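Local coordinates for protein SalCYP truncation (Salinispora tropica, PDB 7ABB) that belongs to the cytochrome P450 family and holds a heme c group within a largely helical fold, at residues R86-N89 with E90-R94; D205-S208 with A209-W213. One frame throughout, in Å; residues are numbered along the deposited sequence.

Contact 1: R86-N89 with E90-R94; sequences RTHN and EWRRR. With HEC (heme c), chain B.
With CG of His88 trans to the backbone N (chi1 168°) and Arg92 bent at both chi2 and chi3 (each -63°), the two side chains run side by side from one face of helix 86-95 toward the heme c. They meet where Arg92 CG lies over one face of the imidazole, 3.5 Å from His88 NE2; the ring and guanidinium planes are 70° apart, so they are not stacked. The folded arginine presents NH1 to a heme propionate, with Arg92 NH1 2.6 Å from HEC O1D and the oxygen at the edge of the guanidinium, in its plane. That oxygen lies too close to His88 CE1 in the model, so its place, and the bond length, are less certain. The NH1 group is also hydrogen-bonded to the carbonyl of Gln341, while both imidazole nitrogens have backbone partners, ND1 at Pro80 and NE2 at His339, which fixes the rotation of the ring. One residue earlier, and so round the helix, the methyl of Thr87 packs alongside the indole of Trp91, Thr87 CG2 to Trp91 CD1 3.7 Å. Regular i to i+4 bonds hold this spacing, among them Arg92 N to His88 O at 3.0 Å. Glu90, extended beyond CG, reaches with its carboxylate toward Asp216 and Arg94: Glu90 OE2 takes a hydrogen from Asp216 N and another from a water at 2.5 Å, which bonds weakly to Arg86 O, whereas Glu90 OE1 forms a salt bridge with Arg94 NH2 at 3.5 Å. A cationic guanidinium directed at a propionate, with Arg286 also hydrogen-bonded to the heme c, is consistent with charge compensation of the cofactor's carboxylates, and the carbonyl of Gln341, a second acceptor of Arg92 NH1, probably helps to orient the guanidinium.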
ATOM      1  N   ARG A  86      17.334  -7.730  15.312  1.00 32.30           N
ATOM      2  CA  ARG A  86      17.399  -9.140  14.947  1.00 34.32           C
ATOM      3  C   ARG A  86      16.019  -9.801  14.993  1.00 34.31           C
ATOM      4  O   ARG A  86      15.729 -10.685  14.180  1.00 34.48           O
ATOM      5  CB  ARG A  86      18.394  -9.872  15.848  1.00 46.06           C
ATOM      6  CG  ARG A  86      17.866 -10.233  17.201  1.00 41.71           C
ATOM      7  CD  ARG A  86      18.924 -10.998  18.002  1.00 45.94           C
ATOM      8  NE  ARG A  86      20.010 -10.140  18.446  1.00 47.77           N
ATOM      9  CZ  ARG A  86      21.295 -10.289  18.115  1.00 81.64           C
ATOM     10  NH1 ARG A  86      21.686 -11.253  17.285  1.00 90.55           N
ATOM     11  NH2 ARG A  86      22.206  -9.459  18.620  1.00 71.92           N
ATOM     12  N   THR A  87      15.164  -9.408  15.947  1.00 34.11           N
ATOM     13  CA  THR A  87      13.831 -10.016  16.034  1.00 34.16           C
ATOM     14  C   THR A  87      13.003  -9.655  14.808  1.00 27.84           C
ATOM     15  O   THR A  87      12.245 -10.487  14.284  1.00 29.65           O
ATOM     16  CB  THR A  87      13.129  -9.552  17.317  1.00 35.62           C
ATOM     17  OG1 THR A  87      13.760 -10.173  18.463  1.00 48.41           O
ATOM     18  CG2 THR A  87      11.664  -9.872  17.324  1.00 66.78           C
ATOM     19  N   HIS A  88      13.119  -8.421  14.340  1.00 27.74           N
ATOM     20  CA  HIS A  88      12.405  -8.066  13.118  1.00 25.40           C
ATOM     21  C   HIS A  88      12.906  -8.887  11.942  1.00 24.14           C
ATOM     22  O   HIS A  88      12.109  -9.381  11.132  1.00 26.52           O
ATOM     23  CB  HIS A  88      12.560  -6.577  12.805  1.00 25.68           C
ATOM     24  CG  HIS A  88      12.088  -6.220  11.438  1.00 23.05           C
ATOM     25  ND1 HIS A  88      10.774  -5.909  11.164  1.00 28.05           N
ATOM     26  CD2 HIS A  88      12.745  -6.147  10.256  1.00 21.10           C
ATOM     27  CE1 HIS A  88      10.648  -5.643   9.879  1.00 21.73           C
ATOM     28  NE2 HIS A  88      11.825  -5.796   9.302  1.00 27.99           N
ATOM     29  N   ASN A  89      14.221  -9.088  11.846  1.00 28.36           N
ATOM     30  CA  ASN A  89      14.747  -9.870  10.736  1.00 31.10           C
ATOM     31  C   ASN A  89      14.261 -11.318  10.812  1.00 32.64           C
ATOM     32  O   ASN A  89      13.960 -11.933   9.781  1.00 30.72           O
ATOM     33  CB  ASN A  89      16.271  -9.777  10.720  1.00 39.10           C
ATOM     34  CG  ASN A  89      16.753  -8.322  10.659  1.00 48.98           C
ATOM     35  OD1 ASN A  89      16.122  -7.461  10.027  1.00 72.12           O
ATOM     36  ND2 ASN A  89      17.858  -8.040  11.334  1.00 61.61           N
ATOM     37  N   GLU A  90      14.104 -11.856  12.023  1.00 28.19           N
ATOM     38  CA  GLU A  90      13.624 -13.230  12.150  1.00 29.25           C
ATOM     39  C   GLU A  90      12.168 -13.333  11.732  1.00 28.75           C
ATOM     40  O   GLU A  90      11.783 -14.298  11.066  1.00 29.52           O
ATOM     41  CB  GLU A  90      13.797 -13.745  13.578  1.00 30.88           C
ATOM     42  CG  GLU A  90      13.752 -15.265  13.696  1.00 36.89           C
ATOM     43  CD  GLU A  90      14.046 -15.757  15.106  1.00 39.90           C
ATOM     44  OE1 GLU A  90      13.860 -16.968  15.352  1.00 47.57           O
ATOM     45  OE2 GLU A  90      14.445 -14.942  15.967  1.00 45.21           O
ATOM     46  N   TRP A  91      11.340 -12.360  12.116  1.00 25.70           N
ATOM     47  CA  TRP A  91       9.954 -12.362  11.652  1.00 24.23           C
ATOM     48  C   TRP A  91       9.895 -12.333  10.133  1.00 24.26           C
ATOM     49  O   TRP A  91       9.127 -13.083   9.517  1.00 25.68           O
ATOM     50  CB  TRP A  91       9.197 -11.159  12.204  1.00 28.50           C
ATOM     51  CG  TRP A  91       8.667 -11.369  13.562  1.00 28.56           C
ATOM     52  CD1 TRP A  91       9.168 -10.866  14.720  1.00 30.84           C
ATOM     53  CD2 TRP A  91       7.512 -12.131  13.919  1.00 31.85           C
ATOM     54  NE1 TRP A  91       8.394 -11.265  15.776  1.00 31.60           N
ATOM     55  CE2 TRP A  91       7.374 -12.047  15.314  1.00 35.95           C
ATOM     56  CE3 TRP A  91       6.584 -12.873  13.192  1.00 30.56           C
ATOM     57  CZ2 TRP A  91       6.346 -12.675  16.002  1.00 38.55           C
ATOM     58  CZ3 TRP A  91       5.569 -13.502  13.876  1.00 34.01           C
ATOM     59  CH2 TRP A  91       5.457 -13.400  15.269  1.00 39.93           C
ATOM     60  N   ARG A  92      10.689 -11.468   9.510  1.00 23.74           N
ATOM     61  CA  ARG A  92      10.655 -11.380   8.055  1.00 23.18           C
ATOM     62  C   ARG A  92      11.119 -12.692   7.421  1.00 23.10           C
ATOM     63  O   ARG A  92      10.558 -13.122   6.407  1.00 25.85           O
ATOM     64  CB  ARG A  92      11.486 -10.193   7.562  1.00 23.90           C
ATOM     65  CG  ARG A  92      10.845  -8.831   7.871  1.00 26.69           C
ATOM     66  CD  ARG A  92       9.510  -8.620   7.170  1.00 26.91           C
ATOM     67  NE  ARG A  92       9.645  -8.615   5.714  1.00 27.28           N
ATOM     68  CZ  ARG A  92       9.574  -7.514   4.956  1.00 26.80           C
ATOM     69  NH1 ARG A  92       9.369  -6.330   5.516  1.00 23.78           N
ATOM     70  NH2 ARG A  92       9.717  -7.600   3.637  1.00 26.51           N
ATOM     71  N   ARG A  93      12.119 -13.351   8.011  1.00 25.13           N
ATOM     72  CA  ARG A  93      12.570 -14.634   7.468  1.00 27.59           C
ATOM     73  C   ARG A  93      11.462 -15.676   7.542  1.00 27.11           C
ATOM     74  O   ARG A  93      11.277 -16.458   6.602  1.00 30.91           O
ATOM     75  CB  ARG A  93      13.822 -15.138   8.201  1.00 30.45           C
ATOM     76  CG  ARG A  93      15.079 -14.365   7.844  1.00 35.97           C
ATOM     77  CD  ARG A  93      16.338 -15.063   8.341  1.00 50.68           C
ATOM     78  NE  ARG A  93      16.397 -15.103   9.801  1.00 65.19           N
ATOM     79  CZ  ARG A  93      17.357 -14.561  10.547  1.00 75.38           C
ATOM     80  NH1 ARG A  93      17.297 -14.664  11.870  1.00 74.49           N
ATOM     81  NH2 ARG A  93      18.384 -13.931   9.989  1.00 79.78           N
ATOM     82  N   ARG A  94      10.741 -15.731   8.667  1.00 27.84           N
ATOM     83  CA  ARG A  94       9.665 -16.709   8.808  1.00 26.93           C
ATOM     84  C   ARG A  94       8.529 -16.429   7.835  1.00 26.46           C
ATOM     85  O   ARG A  94       7.939 -17.366   7.278  1.00 26.84           O
ATOM     86  CB  ARG A  94       9.144 -16.718  10.245  1.00 28.20           C
ATOM     87  CG  ARG A  94      10.218 -16.996  11.318  1.00 34.22           C
ATOM     88  CD  ARG A  94      10.077 -18.307  11.917  1.00 38.13           C
ATOM     89  NE  ARG A  94      11.120 -18.588  12.909  1.00 45.85           N
ATOM     90  CZ  ARG A  94      11.506 -19.813  13.237  1.00 64.39           C
ATOM     91  NH1 ARG A  94      10.943 -20.863  12.655  1.00 60.98           N
ATOM     92  NH2 ARG A  94      12.459 -19.985  14.145  1.00 65.25           N
TER
HETATM   93 FE   HEC B 501       2.826  -2.854   2.294  1.00 17.53          FE
HETATM   94  CHA HEC B 501       5.126  -2.200   4.769  1.00 17.86           C
HETATM   95  CHB HEC B 501       3.528   0.208   0.926  1.00 15.28           C
HETATM   96  CHC HEC B 501       0.568  -3.500  -0.204  1.00 16.76           C
HETATM   97  CHD HEC B 501       1.871  -5.721   3.862  1.00 18.73           C
HETATM   98  NA  HEC B 501       4.051  -1.322   2.765  1.00 17.11           N
HETATM   99  C1A HEC B 501       4.975  -1.246   3.807  1.00 17.29           C
HETATM  100  C2A HEC B 501       5.739  -0.017   3.752  1.00 18.43           C
HETATM  101  C3A HEC B 501       5.284   0.632   2.665  1.00 18.94           C
HETATM  102  C4A HEC B 501       4.243  -0.156   2.050  1.00 15.59           C
HETATM  103  CMA HEC B 501       5.725   2.007   2.132  1.00 17.97           C
HETATM  104  CAA HEC B 501       6.887   0.427   4.727  1.00 17.31           C
HETATM  105  CBA HEC B 501       6.398   1.193   5.950  1.00 21.19           C
HETATM  106  CGA HEC B 501       7.587   1.622   6.794  1.00 19.03           C
HETATM  107  O1A HEC B 501       7.295   2.154   7.890  1.00 23.43           O
HETATM  108  O2A HEC B 501       8.747   1.420   6.350  1.00 19.20           O
HETATM  109  NB  HEC B 501       2.133  -1.827   0.713  1.00 15.88           N
HETATM  110  C1B HEC B 501       2.583  -0.591   0.284  1.00 17.42           C
HETATM  111  C2B HEC B 501       1.916  -0.294  -0.948  1.00 17.41           C
HETATM  112  C3B HEC B 501       1.121  -1.331  -1.270  1.00 16.58           C
HETATM  113  C4B HEC B 501       1.221  -2.295  -0.229  1.00 16.64           C
HETATM  114  CMB HEC B 501       2.196   1.018  -1.707  1.00 18.92           C
HETATM  115  CAB HEC B 501       0.173  -1.593  -2.412  1.00 18.96           C
HETATM  116  CBB HEC B 501       0.313  -0.710  -3.610  1.00 24.71           C
HETATM  117  NC  HEC B 501       1.460  -4.321   1.933  1.00 17.62           N
HETATM  118  C1C HEC B 501       0.698  -4.435   0.793  1.00 17.17           C
HETATM  119  C2C HEC B 501       0.012  -5.699   0.813  1.00 16.81           C
HETATM  120  C3C HEC B 501       0.366  -6.351   1.944  1.00 17.12           C
HETATM  121  C4C HEC B 501       1.263  -5.472   2.659  1.00 17.12           C
HETATM  122  CMC HEC B 501      -0.917  -6.177  -0.304  1.00 16.62           C
HETATM  123  CAC HEC B 501      -0.074  -7.712   2.510  1.00 20.95           C
HETATM  124  CBC HEC B 501      -0.678  -8.757   1.573  1.00 42.76           C
HETATM  125  ND  HEC B 501       3.376  -3.750   3.991  1.00 16.02           N
HETATM  126  C1D HEC B 501       2.834  -4.955   4.438  1.00 18.87           C
HETATM  127  C2D HEC B 501       3.492  -5.308   5.656  1.00 19.32           C
HETATM  128  C3D HEC B 501       4.490  -4.248   5.964  1.00 20.45           C
HETATM  129  C4D HEC B 501       4.368  -3.322   4.858  1.00 18.52           C
HETATM  130  CMD HEC B 501       3.190  -6.556   6.495  1.00 20.45           C
HETATM  131  CAD HEC B 501       5.443  -4.158   7.168  1.00 20.74           C
HETATM  132  CBD HEC B 501       6.748  -4.802   6.766  1.00 18.15           C
HETATM  133  CGD HEC B 501       7.766  -4.652   7.880  1.00 23.69           C
HETATM  134  O1D HEC B 501       8.795  -5.360   7.852  1.00 21.43           O
HETATM  135  O2D HEC B 501       7.520  -3.821   8.778  1.00 24.00           O
HETATM  136  O   HOH W   1      16.067 -13.170  16.526  1.00 43.05           O

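Contact 2: D205-S208 with A209-W213; sequences DLTS and ATFDW
Helix 206-210 is a short helix with an N-cap at Asp205 and a type I beta turn, Thr210 to Trp213, at its other end; Ala209 N closes the first turn by donating to Asp205 O at 2.9 Å, nearly in line with the C=O bond. The cap itself rests on one carboxylate oxygen. Asp205 OD2 accepts Ser208 N at 2.9 Å from above the carboxylate plane, and the Ser208 hydroxyl on its anti side, Ser208 OG to Asp205 OD2 2.7 Å. A salt bridge from Arg197 to the same oxygen brings helix 182-199 into the cap and would favour a charged aspartate. At the far end the bonding changes: Thr210 N reaches Leu206 O at 3.2 Å and makes only a weak bond to Thr207 O, but Phe211 N turns back three residues to Ser208 O, meeting it 59° out of the carbonyl plane. Bonds of the i+3 kind thus join those of the i+4 kind here, alongside the type I turn. Thr210 takes part through its side chain as well; chi1 of 73° sets OG1 between the backbone N and the carbonyl carbon, from where Thr210 OG1 donates to Thr207 O at 2.8 Å. The same carbonyl oxygen sits over one face of the Phe211 ring, 3.7 Å above its plane and displaced toward the rim. At the last position of the turn, the indole of Trp213 folds back: one ring face lies against Thr210 CA, and Trp213 CH2 touches Leu206 CD1 at 4.0 Å, the two side chains crossing at about a right angle. Trp98 and Leu95 pack against both Leu206 and Trp213.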
ATOM      1  N   ASP A 205      -0.944 -23.385   5.674  1.00 25.31           N
ATOM      2  CA  ASP A 205      -1.671 -22.211   6.131  1.00 24.06           C
ATOM      3  C   ASP A 205      -0.769 -21.351   7.010  1.00 22.38           C
ATOM      4  O   ASP A 205      -0.110 -21.873   7.908  1.00 25.34           O
ATOM      5  CB  ASP A 205      -2.891 -22.683   6.917  1.00 24.97           C
ATOM      6  CG  ASP A 205      -3.601 -21.573   7.638  1.00 25.46           C
ATOM      7  OD1 ASP A 205      -4.213 -20.732   6.948  1.00 28.10           O
ATOM      8  OD2 ASP A 205      -3.586 -21.567   8.888  1.00 26.39           O
ATOM      9  N   LEU A 206      -0.764 -20.029   6.761  1.00 23.00           N
ATOM     10  CA  LEU A 206       0.162 -19.143   7.469  1.00 22.29           C
ATOM     11  C   LEU A 206      -0.033 -19.230   8.979  1.00 24.74           C
ATOM     12  O   LEU A 206       0.925 -19.464   9.721  1.00 25.31           O
ATOM     13  CB  LEU A 206      -0.014 -17.700   6.978  1.00 22.94           C
ATOM     14  CG  LEU A 206       0.750 -16.655   7.782  1.00 23.29           C
ATOM     15  CD1 LEU A 206       2.255 -16.913   7.743  1.00 27.78           C
ATOM     16  CD2 LEU A 206       0.460 -15.250   7.244  1.00 23.60           C
ATOM     17  N   THR A 207      -1.264 -19.027   9.459  1.00 25.59           N
ATOM     18  CA  THR A 207      -1.496 -19.040  10.905  1.00 24.47           C
ATOM     19  C   THR A 207      -1.079 -20.376  11.522  1.00 25.69           C
ATOM     20  O   THR A 207      -0.472 -20.415  12.599  1.00 26.58           O
ATOM     21  CB  THR A 207      -2.966 -18.747  11.214  1.00 24.64           C
ATOM     22  OG1 THR A 207      -3.321 -17.476  10.662  1.00 25.38           O
ATOM     23  CG2 THR A 207      -3.228 -18.743  12.727  1.00 30.54           C
ATOM     24  N   SER A 208      -1.420 -21.481  10.860  1.00 27.76           N
ATOM     25  CA  SER A 208      -1.046 -22.797  11.359  1.00 28.36           C
ATOM     26  C   SER A 208       0.464 -22.935  11.468  1.00 28.15           C
ATOM     27  O   SER A 208       0.972 -23.507  12.437  1.00 29.71           O
ATOM     28  CB  SER A 208      -1.615 -23.893  10.451  1.00 28.70           C
ATOM     29  OG  SER A 208      -3.031 -23.791  10.330  1.00 29.18           O
ATOM     30  N   ALA A 209       1.195 -22.397  10.488  1.00 29.16           N
ATOM     31  CA  ALA A 209       2.647 -22.478  10.515  1.00 30.04           C
ATOM     32  C   ALA A 209       3.199 -21.788  11.749  1.00 27.93           C
ATOM     33  O   ALA A 209       4.171 -22.260  12.348  1.00 30.69           O
ATOM     34  CB  ALA A 209       3.237 -21.854   9.246  1.00 27.65           C
ATOM     35  N   THR A 210       2.588 -20.670  12.149  1.00 28.34           N
ATOM     36  CA  THR A 210       3.184 -19.905  13.244  1.00 31.19           C
ATOM     37  C   THR A 210       3.132 -20.635  14.576  1.00 33.73           C
ATOM     38  O   THR A 210       3.842 -20.222  15.502  1.00 33.65           O
ATOM     39  CB  THR A 210       2.520 -18.535  13.414  1.00 31.74           C
ATOM     40  OG1 THR A 210       1.221 -18.687  13.985  1.00 31.79           O
ATOM     41  CG2 THR A 210       2.419 -17.790  12.084  1.00 30.28           C
ATOM     42  N   PHE A 211       2.338 -21.715  14.710  1.00 33.61           N
ATOM     43  CA  PHE A 211       2.331 -22.474  15.949  1.00 30.86           C
ATOM     44  C   PHE A 211       3.659 -23.185  16.175  1.00 35.69           C
ATOM     45  O   PHE A 211       3.959 -23.577  17.308  1.00 38.53           O
ATOM     46  CB  PHE A 211       1.160 -23.461  15.929  1.00 32.01           C
ATOM     47  CG  PHE A 211      -0.182 -22.790  15.967  1.00 35.53           C
ATOM     48  CD1 PHE A 211      -0.452 -21.807  16.900  1.00 45.43           C
ATOM     49  CD2 PHE A 211      -1.167 -23.126  15.056  1.00 42.41           C
ATOM     50  CE1 PHE A 211      -1.669 -21.184  16.936  1.00 38.21           C
ATOM     51  CE2 PHE A 211      -2.397 -22.501  15.088  1.00 40.36           C
ATOM     52  CZ  PHE A 211      -2.646 -21.521  16.022  1.00 39.48           C
ATOM     53  N   ASP A 212       4.466 -23.335  15.130  1.00 36.34           N
ATOM     54  CA  ASP A 212       5.780 -23.948  15.250  1.00 38.68           C
ATOM     55  C   ASP A 212       6.905 -22.926  15.305  1.00 37.92           C
ATOM     56  O   ASP A 212       8.070 -23.326  15.413  1.00 44.58           O
ATOM     57  CB  ASP A 212       6.028 -24.898  14.078  1.00 45.31           C
ATOM     58  CG  ASP A 212       5.087 -26.079  14.090  1.00 52.26           C
ATOM     59  OD1 ASP A 212       4.775 -26.558  15.199  1.00 52.05           O
ATOM     60  OD2 ASP A 212       4.656 -26.514  13.001  1.00 64.71           O
ATOM     61  N   TRP A 213       6.588 -21.634  15.261  1.00 34.52           N
ATOM     62  CA  TRP A 213       7.616 -20.606  15.151  1.00 35.25           C
ATOM     63  C   TRP A 213       8.191 -20.246  16.510  1.00 37.08           C
ATOM     64  O   TRP A 213       7.471 -20.136  17.508  1.00 35.47           O
ATOM     65  CB  TRP A 213       7.079 -19.325  14.516  1.00 32.55           C
ATOM     66  CG  TRP A 213       6.781 -19.422  13.052  1.00 36.49           C
ATOM     67  CD1 TRP A 213       6.857 -20.544  12.273  1.00 34.22           C
ATOM     68  CD2 TRP A 213       6.353 -18.364  12.191  1.00 31.98           C
ATOM     69  NE1 TRP A 213       6.504 -20.254  10.986  1.00 30.33           N
ATOM     70  CE2 TRP A 213       6.165 -18.927  10.900  1.00 29.18           C
ATOM     71  CE3 TRP A 213       6.090 -17.003  12.381  1.00 30.02           C
ATOM     72  CZ2 TRP A 213       5.761 -18.165   9.806  1.00 32.57           C
ATOM     73  CZ3 TRP A 213       5.674 -16.247  11.289  1.00 30.09           C
ATOM     74  CH2 TRP A 213       5.508 -16.832  10.018  1.00 31.53           C
TER

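Along the chain, contact 1 comes first, within helix 86-95, and contact 2 follows more than a hundred residues later at helix 206-210; they lie in series, neither nested nor crossed, and each is a single nine-residue run that closes no long loop. Their centres are 15 Å apart, yet they touch directly: Trp213 CZ2 lies 3.4 Å from Arg94 O, and Trp91 CZ3 meets Trp213 CZ3 at 3.8 Å. The link continues into strand 214-215, where Ile215 packs on Thr87, Glu90 and Trp91. Thus helix 86-95, which reaches the heme c through His88 and Arg92, is joined to 205-213 by Trp213 and Leu206; Ser208 meets helix 182-199, Leu206 helix 222-235, and Thr207 and Phe211 both.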